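Local coordinates for 6-phosphogluconolactonase (Leishmania braziliensis, PDB 3CSS), which probably hydrolyses 6-phosphogluconolactone to 6-phosphogluconate, the second step of the oxidative pentose phosphate pathway, at residues Gly164-His168 with Ser192-Ser196; Ala219-Asn225 with Leu257-Glu263; Lys224-Val228 with Pro239-Ser243. One frame throughout, in Å; residues are numbered along the deposited sequence. Where two conformers were deposited one is given.

Contact 1: residues Gly164-His168 with Ser192-Ser196; sequences GSDGH and SPTMS
Asp166 and Ser192 make the polar join between these two loops: Ser192 OG donates a hydrogen bond to Asp166 OD2, 2.6 Å away, on the anti side of that oxygen and 30° out of the carboxylate plane. Beside it, Met195 lays its flexible chain along the same loop. Its CG rests against Asp166 OD2. Its SD lies 3.7 Å from His168 CE1 in an oblique Met-aromatic approach. Its CE ends 3.2 Å from Ser165 OG. Bends at chi2 and chi3 let one methionine follow three residues in turn, and the long, unbranched chain suits this path.

The next shell fixes the carboxylate. Asp166 OD1 takes two hydrogen bonds from His168. ND1 comes in at 2.6 Å on the syn lone pair, with OD1 in the plane of the imidazole, while the backbone N arrives at 3.0 Å from above the carboxylate plane and closes an Asx turn. Asp166 CG sits between its own backbone N and carbonyl carbon (chi1 70°), an aspartate conformation that folds the carboxylate back toward His168. Gly167, with a positive phi of 89°, suits the end of the type I turn from Gly164, and Gly164 has no side chain to crowd the imidazole. A second type I turn, from Ser192 to Met195, brings the serine hydroxyl and the methionine chain to the same aspartate. Farther out, Phe173 stacks on the His168 ring.

The Gly-Ser-Asp-Gly-His run follows strand 158-162 and is consistent with the active-site loop of this family. Since ND1 is the donor to Asp166, the aspartate sets the rotation of the imidazole and turns NE2 away from the carboxylate, and Ser192 in turn steadies the aspartate.

Contact 2: residues Ala219-Asn225 with Leu257-Glu263; sequences AAGKDKN and LDPGAGE
Asn225 reaches across to the 257-263 turn. Its CB packs 3.5 Å from Gly260 O. The first torsion sets CG anti to the backbone N (chi1 -177°), which carries the amide out over the turn, with CG 3.8 Å from Glu263 O. At the tip ND2 spends both hydrogens on backbone carbonyls. Ala261 O, 3.0 Å away, lies in the amide plane although ND2 stands well above that carbonyl's own plane; Glu263 O, at 2.9 Å, is met on a lone pair. OD1 turns to Arg229 NE. Asparagine suits this buried place because one flat group supplies two donors and an acceptor.

Asp258 does the reverse, accepting from backbone donors. Its OD2 receives Gly221 N at 2.9 Å, from well above the carboxylate plane, and Ala261 N at 3.0 Å, nearly in line with the C-O bond and slightly to the other side. The second bond makes an Asx motif, Asp258 to Ala261, leading into the type I turn from Gly260 to Glu263. Gly221 accepts the positive phi (121°) needed there, and the small Ala261 lets its CB settle 3.6 Å from Ala219 O. On the exposed rim, the modelled conformer of Lys222 points NZ at Gly260 O and at Glu263 OE1, a very short and so doubtful salt bridge.

Asp258 N also bonds to Ala219 O, just past the parallel bridge of Ala219 with Leu257. The contact thus lies where the parallel strands 214-219 and 252-257 run out, at the start of helix 225-232, which connects them in a beta-alpha-beta crossover; Leu257 also packs on strand 7-10, and Lys224 NZ turns away to Phe163 O, just past the end of strand 158-162.

Contact 3: residues Lys224-Val228 with Pro239-Ser243; sequences KNWVV and PLPVS
Val227 and Pro241 bring their CA atoms to 5.6 Å where the first turn of helix 225-232 passes an irregular loop that winds into a 3-10 segment at Val242 and Ser243. Trp226 presents the six-membered part of its indole to that loop. CE3 lies 3.8 Å from Pro239 CB, and CZ3 lies 3.9 Å from Pro241 CB, so that the two prolines pinch the CE3-CZ3 edge from opposite sides of the ring plane. Pro239 O comes at the ring edge, near its plane, 3.5 Å from CE3. With CG between the backbone N and the carbonyl carbon (chi1 75°), the indole is laid across Val227, whose CG2 sits over the centre of one face. The far end of the indole is fixed by NE1, which bonds to Ser165 O.

Helix and loop both belong to the crossover between strands 214-219 and 252-257 of the Rossmann-like sheet: the chain leaves helix 225-232, passes through this proline-rich return and so comes back beside the first turn of the same helix. A water, 2.8 Å from Trp226 O and 2.8 Å from Pro239 O, donates to both carbonyls, a link suited to two acceptors that cannot bond to each other.

Deeper in, Val227 CG1, anti to the backbone N, packs 3.9 Å from Pro241 CB and, in the modelled conformer of the serine, 3.5 Å from Ser243 OG. Pro241, with no backbone N-H to satisfy, fits this buried apolar seam, and its CG touches Val227 O. Ser243 is small enough to sit beside the valine methyl while its hydroxyl, in that conformer, bonds to Gly167 O.

Contacts 2 and 3 start from the same piece of chain, sharing Lys224 and Asn225, and their centres lie about 11 Å apart; Val228 CG2 packs 3.4 Å from Ala261 O between them. Contact 1, which probably borders the active site, is reached from both segments of contact 3: the indole of Trp226 holds the 164-168 loop from one, and from the other Ser243 N makes a probable hydrogen bond to Gly167 O at 3.1 Å. Contact 3 thus holds the loop that carries Asp166 and His168. Toward contact 2, about 15 Å away between centres, the approaches are packing ones, with Ser165 CB 3.6 Å from Asp223 O and Gly164 CA 3.8 Å from Lys224 NZ.

Contact 1: residues Gly164-His168 with Ser192-Ser196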
loop_
_atom_site.group_PDB
_atom_site.type_symbol
_atom_site.label_atom_id
_atom_site.label_comp_id
_atom_site.label_asym_id
_atom_site.label_seq_id
_atom_site.Cartn_x
_atom_site.Cartn_y
_atom_site.Cartn_z
ATOM N N GLY A 164 7.075 -7.018 -4.622
ATOM C CA GLY A 164 7.122 -8.078 -5.614
ATOM C C GLY A 164 8.537 -8.502 -5.910
ATOM O O GLY A 164 9.497 -7.745 -5.701
ATOM N N SER A 165 8.664 -9.707 -6.464
ATOM C CA SER A 165 9.973 -10.186 -6.932
ATOM C C SER A 165 10.557 -9.336 -8.080
ATOM O O SER A 165 11.743 -9.428 -8.363
ATOM C CB SER A 165 9.899 -11.638 -7.359
ATOM O OG SER A 165 9.076 -11.767 -8.506
ATOM N N ASP A 166 9.711 -8.536 -8.720
ATOM C CA ASP A 166 10.121 -7.575 -9.739
ATOM C C ASP A 166 10.607 -6.237 -9.163
ATOM O O ASP A 166 10.970 -5.328 -9.925
ATOM C CB ASP A 166 8.977 -7.350 -10.719
ATOM C CG ASP A 166 7.819 -6.578 -10.112
ATOM O OD1 ASP A 166 7.681 -6.589 -8.875
ATOM O OD2 ASP A 166 7.048 -5.934 -10.872
ATOM N N GLY A 167 10.572 -6.093 -7.833
ATOM C CA GLY A 167 10.984 -4.850 -7.176
ATOM C C GLY A 167 9.883 -3.813 -6.989
ATOM O O GLY A 167 10.133 -2.727 -6.462
ATOM N N HIS A 168 8.657 -4.109 -7.445
ATOM C CA HIS A 168 7.550 -3.179 -7.304
ATOM C C HIS A 168 7.019 -3.165 -5.864
ATOM O O HIS A 168 7.246 -4.097 -5.090
ATOM C CB HIS A 168 6.421 -3.481 -8.323
ATOM C CG HIS A 168 5.354 -4.397 -7.824
ATOM N ND1 HIS A 168 5.462 -5.769 -7.879
ATOM C CD2 HIS A 168 4.121 -4.139 -7.320
ATOM C CE1 HIS A 168 4.366 -6.321 -7.384
ATOM N NE2 HIS A 168 3.530 -5.353 -7.045
ATOM N N SER A 192 4.133 -5.742 -14.432
ATOM C CA SER A 192 5.333 -6.114 -15.153
ATOM C C SER A 192 5.187 -7.572 -15.640
ATOM O O SER A 192 4.248 -8.270 -15.220
ATOM C CB SER A 192 6.545 -5.974 -14.240
ATOM O OG SER A 192 6.544 -6.964 -13.234
ATOM N N PRO A 193 6.082 -8.025 -16.538
ATOM C CA PRO A 193 5.913 -9.348 -17.154
ATOM C C PRO A 193 5.748 -10.547 -16.214
ATOM O O PRO A 193 4.972 -11.462 -16.518
ATOM C CB PRO A 193 7.172 -9.495 -17.998
ATOM C CG PRO A 193 7.484 -8.111 -18.421
ATOM C CD PRO A 193 7.174 -7.276 -17.195
ATOM N N THR A 194 6.463 -10.544 -15.098
ATOM C CA THR A 194 6.403 -11.664 -14.142
ATOM C C THR A 194 5.202 -11.626 -13.189
ATOM O O THR A 194 4.945 -12.622 -12.481
ATOM C CB THR A 194 7.656 -11.722 -13.284
ATOM O OG1 THR A 194 7.767 -10.514 -12.510
ATOM C CG2 THR A 194 8.923 -11.978 -14.171
ATOM N N MET A 195 4.484 -10.499 -13.158
ATOM C CA MET A 195 3.491 -10.244 -12.119
ATOM C C MET A 195 2.059 -10.425 -12.594
ATOM O O MET A 195 1.718 -10.094 -13.748
ATOM C CB MET A 195 3.685 -8.842 -11.570
ATOM C CG MET A 195 5.055 -8.647 -10.920
ATOM S SD MET A 195 5.145 -9.393 -9.262
ATOM C CE MET A 195 6.146 -10.841 -9.538
ATOM N N SER A 196 1.230 -10.932 -11.678
ATOM C CA SER A 196 -0.182 -11.227 -11.938
ATOM C C SER A 196 -1.043 -10.726 -10.776
ATOM O O SER A 196 -0.542 -10.525 -9.668
ATOM C CB SER A 196 -0.361 -12.729 -12.095
ATOM O OG SER A 196 0.201 -13.137 -13.314
#

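Contact 2: residues Ala219-Asn225 with Leu257-Glu263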
loop_
_atom_site.group_PDB
_atom_site.type_symbol
_atom_site.label_atom_id
_atom_site.label_comp_id
_atom_site.label_asym_id
_atom_site.label_seq_id
_atom_site.Cartn_x
_atom_site.Cartn_y
_atom_site.Cartn_z
ATOM N N ALA A 219 7.335 -8.431 3.584
ATOM C CA ALA A 219 7.860 -9.182 2.420
ATOM C C ALA A 219 8.524 -10.475 2.853
ATOM O O ALA A 219 9.314 -10.510 3.792
ATOM C CB ALA A 219 8.868 -8.313 1.604
ATOM N N ALA A 220 8.191 -11.545 2.146
ATOM C CA ALA A 220 8.717 -12.868 2.431
ATOM C C ALA A 220 9.121 -13.551 1.123
ATOM O O ALA A 220 8.424 -13.430 0.111
ATOM C CB ALA A 220 7.673 -13.684 3.167
ATOM N N GLY A 221 10.246 -14.261 1.172
ATOM C CA GLY A 221 10.758 -15.060 0.060
ATOM C C GLY A 221 12.147 -14.662 -0.408
ATOM O O GLY A 221 12.486 -13.483 -0.512
ATOM N N LYS A 222 12.962 -15.657 -0.719
ATOM C CA LYS A 222 14.307 -15.407 -1.254
ATOM C C LYS A 222 14.233 -14.570 -2.524
ATOM O O LYS A 222 15.158 -13.804 -2.823
ATOM C CB LYS A 222 15.027 -16.724 -1.575
ATOM C CG LYS A 222 16.542 -16.694 -1.347
ATOM C CD LYS A 222 17.308 -15.593 -2.095
ATOM C CE LYS A 222 18.395 -15.048 -1.200
ATOM N NZ LYS A 222 17.896 -15.019 0.210
ATOM N N ASP A 223 13.148 -14.720 -3.281
ATOM C CA ASP A 223 13.019 -13.974 -4.520
ATOM C C ASP A 223 12.828 -12.478 -4.324
ATOM O O ASP A 223 12.812 -11.739 -5.297
ATOM C CB ASP A 223 11.938 -14.552 -5.458
ATOM C CG ASP A 223 10.544 -14.497 -4.892
ATOM O OD1 ASP A 223 10.332 -14.025 -3.762
ATOM O OD2 ASP A 223 9.628 -14.972 -5.599
ATOM N N LYS A 224 12.675 -12.034 -3.072
ATOM C CA LYS A 224 12.633 -10.608 -2.761
ATOM C C LYS A 224 13.934 -10.045 -2.231
ATOM O O LYS A 224 14.010 -8.822 -1.969
ATOM C CB LYS A 224 11.624 -10.294 -1.662
ATOM C CG LYS A 224 10.412 -11.073 -1.657
ATOM C CD LYS A 224 9.563 -10.740 -2.732
ATOM C CE LYS A 224 8.180 -11.056 -2.222
ATOM N NZ LYS A 224 7.200 -11.096 -3.237
ATOM N N ASN A 225 14.929 -10.908 -1.999
ATOM C CA ASN A 225 16.162 -10.475 -1.348
ATOM C C ASN A 225 16.865 -9.379 -2.141
ATOM O O ASN A 225 17.346 -8.431 -1.562
ATOM C CB ASN A 225 17.077 -11.675 -1.100
ATOM C CG ASN A 225 18.355 -11.309 -0.344
ATOM O OD1 ASN A 225 19.449 -11.600 -0.810
ATOM N ND2 ASN A 225 18.214 -10.686 0.825
ATOM N N LEU A 257 10.437 -8.705 7.398
ATOM C CA LEU A 257 10.958 -9.611 6.395
ATOM C C LEU A 257 11.055 -11.003 6.977
ATOM O O LEU A 257 11.230 -11.148 8.180
ATOM C CB LEU A 257 12.357 -9.165 5.981
ATOM C CG LEU A 257 12.532 -7.742 5.457
ATOM C CD1 LEU A 257 14.005 -7.532 5.126
ATOM C CD2 LEU A 257 11.623 -7.472 4.237
ATOM N N ASP A 258 11.003 -12.022 6.119
ATOM C CA ASP A 258 11.272 -13.378 6.565
ATOM C C ASP A 258 12.756 -13.658 6.261
ATOM O O ASP A 258 13.443 -12.791 5.699
ATOM C CB ASP A 258 10.288 -14.367 5.921
ATOM C CG ASP A 258 10.709 -14.835 4.552
ATOM O OD1 ASP A 258 10.273 -15.956 4.193
ATOM O OD2 ASP A 258 11.456 -14.128 3.838
ATOM N N PRO A 259 13.261 -14.837 6.660
ATOM C CA PRO A 259 14.709 -15.029 6.561
ATOM C C PRO A 259 15.253 -14.963 5.121
ATOM O O PRO A 259 16.329 -14.386 4.899
ATOM C CB PRO A 259 14.935 -16.394 7.215
ATOM C CG PRO A 259 13.747 -16.588 8.113
ATOM C CD PRO A 259 12.604 -15.932 7.388
ATOM N N GLY A 260 14.507 -15.501 4.156
ATOM C CA GLY A 260 14.950 -15.462 2.751
ATOM C C GLY A 260 15.011 -14.044 2.205
ATOM O O GLY A 260 15.991 -13.665 1.548
ATOM N N ALA A 261 13.959 -13.261 2.457
ATOM C CA ALA A 261 13.891 -11.844 2.024
ATOM C C ALA A 261 14.966 -10.982 2.694
ATOM O O ALA A 261 15.549 -10.097 2.077
ATOM C CB ALA A 261 12.488 -11.233 2.251
ATOM N N GLY A 262 15.267 -11.302 3.955
ATOM C CA GLY A 262 16.250 -10.547 4.723
ATOM C C GLY A 262 17.672 -11.075 4.719
ATOM O O GLY A 262 18.503 -10.557 5.475
ATOM N N GLU A 263 17.978 -12.076 3.884
ATOM C CA GLU A 263 19.307 -12.709 3.881
ATOM C C GLU A 263 20.426 -11.679 3.703
ATOM O O GLU A 263 20.371 -10.831 2.807
ATOM C CB GLU A 263 19.401 -13.795 2.802
ATOM C CG GLU A 263 20.712 -14.604 2.835
ATOM C CD GLU A 263 20.613 -15.976 2.156
ATOM O OE1 GLU A 263 19.570 -16.305 1.545
ATOM O OE2 GLU A 263 21.598 -16.743 2.254
#

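Contact 3: residues Lys224-Val228 with Pro239-Ser243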
loop_
_atom_site.group_PDB
_atom_site.type_symbol
_atom_site.label_atom_id
_atom_site.label_comp_id
_atom_site.label_asym_id
_atom_site.label_seq_id
_atom_site.Cartn_x
_atom_site.Cartn_y
_atom_site.Cartn_z
ATOM N N LYS A 224 12.675 -12.034 -3.072
ATOM C CA LYS A 224 12.633 -10.608 -2.761
ATOM C C LYS A 224 13.934 -10.045 -2.231
ATOM O O LYS A 224 14.010 -8.822 -1.969
ATOM C CB LYS A 224 11.624 -10.294 -1.662
ATOM C CG LYS A 224 10.412 -11.073 -1.657
ATOM C CD LYS A 224 9.563 -10.740 -2.732
ATOM C CE LYS A 224 8.180 -11.056 -2.222
ATOM N NZ LYS A 224 7.200 -11.096 -3.237
ATOM N N ASN A 225 14.929 -10.908 -1.999
ATOM C CA ASN A 225 16.162 -10.475 -1.348
ATOM C C ASN A 225 16.865 -9.379 -2.141
ATOM O O ASN A 225 17.346 -8.431 -1.562
ATOM C CB ASN A 225 17.077 -11.675 -1.100
ATOM C CG ASN A 225 18.355 -11.309 -0.344
ATOM O OD1 ASN A 225 19.449 -11.600 -0.810
ATOM N ND2 ASN A 225 18.214 -10.686 0.825
ATOM N N TRP A 226 16.898 -9.483 -3.471
ATOM C CA TRP A 226 17.575 -8.462 -4.263
ATOM C C TRP A 226 16.876 -7.120 -4.141
ATOM O O TRP A 226 17.501 -6.057 -4.240
ATOM C CB TRP A 226 17.658 -8.883 -5.727
ATOM C CG TRP A 226 16.391 -8.788 -6.553
ATOM C CD1 TRP A 226 15.459 -9.774 -6.734
ATOM C CD2 TRP A 226 15.934 -7.664 -7.313
ATOM N NE1 TRP A 226 14.472 -9.345 -7.555
ATOM C CE2 TRP A 226 14.719 -8.052 -7.930
ATOM C CE3 TRP A 226 16.403 -6.362 -7.515
ATOM C CZ2 TRP A 226 13.985 -7.193 -8.749
ATOM C CZ3 TRP A 226 15.683 -5.528 -8.348
ATOM C CH2 TRP A 226 14.493 -5.940 -8.948
ATOM N N VAL A 227 15.561 -7.181 -3.954
ATOM C CA VAL A 227 14.768 -5.962 -3.770
ATOM C C VAL A 227 15.134 -5.302 -2.449
ATOM O O VAL A 227 15.389 -4.094 -2.365
ATOM C CB VAL A 227 13.256 -6.285 -3.819
ATOM C CG1 VAL A 227 12.442 -5.005 -3.591
ATOM C CG2 VAL A 227 12.887 -7.000 -5.166
ATOM N N VAL A 228 15.118 -6.092 -1.387
ATOM C CA VAL A 228 15.475 -5.574 -0.075
ATOM C C VAL A 228 16.889 -4.963 -0.092
ATOM O O VAL A 228 17.104 -3.826 0.354
ATOM C CB VAL A 228 15.409 -6.747 0.949
ATOM C CG1 VAL A 228 16.027 -6.330 2.277
ATOM C CG2 VAL A 228 13.970 -7.221 1.168
ATOM N N PRO A 239 21.114 -5.076 -9.377
ATOM C CA PRO A 239 19.835 -4.623 -9.972
ATOM C C PRO A 239 19.077 -3.712 -9.009
ATOM O O PRO A 239 18.993 -3.994 -7.804
ATOM C CB PRO A 239 19.041 -5.921 -10.206
ATOM C CG PRO A 239 19.717 -6.932 -9.421
ATOM C CD PRO A 239 21.117 -6.524 -9.099
ATOM N N LEU A 240 18.546 -2.622 -9.547
ATOM C CA LEU A 240 17.987 -1.532 -8.731
ATOM C C LEU A 240 16.456 -1.571 -8.803
ATOM O O LEU A 240 15.866 -1.398 -9.892
ATOM C CB LEU A 240 18.555 -0.186 -9.202
ATOM C CG LEU A 240 18.246 1.048 -8.334
ATOM C CD1 LEU A 240 19.322 2.115 -8.502
ATOM C CD2 LEU A 240 16.862 1.622 -8.646
ATOM N N PRO A 241 15.797 -1.829 -7.652
ATOM C CA PRO A 241 14.330 -1.977 -7.668
ATOM C C PRO A 241 13.622 -0.639 -7.710
ATOM O O PRO A 241 14.112 0.329 -7.127
ATOM C CB PRO A 241 14.035 -2.678 -6.328
ATOM C CG PRO A 241 15.098 -2.185 -5.417
ATOM C CD PRO A 241 16.356 -2.028 -6.294
ATOM N N VAL A 242 12.470 -0.578 -8.379
ATOM C CA VAL A 242 11.713 0.652 -8.444
ATOM C C VAL A 242 11.349 1.130 -7.010
ATOM O O VAL A 242 11.307 2.350 -6.742
ATOM C CB VAL A 242 10.475 0.513 -9.373
ATOM C CG1 VAL A 242 9.443 -0.343 -8.710
ATOM C CG2 VAL A 242 9.930 1.889 -9.783
ATOM N N SER A 243 11.230 0.175 -6.075
ATOM C CA SER A 243 10.886 0.516 -4.689
ATOM C C SER A 243 11.992 1.238 -3.886
ATOM O O SER A 243 11.757 1.662 -2.748
ATOM C CB SER A 243 10.389 -0.730 -3.953
ATOM O OG SER A 243 11.374 -1.736 -3.996
HETATM O O HOH W 1 19.845 -5.674 -5.706
#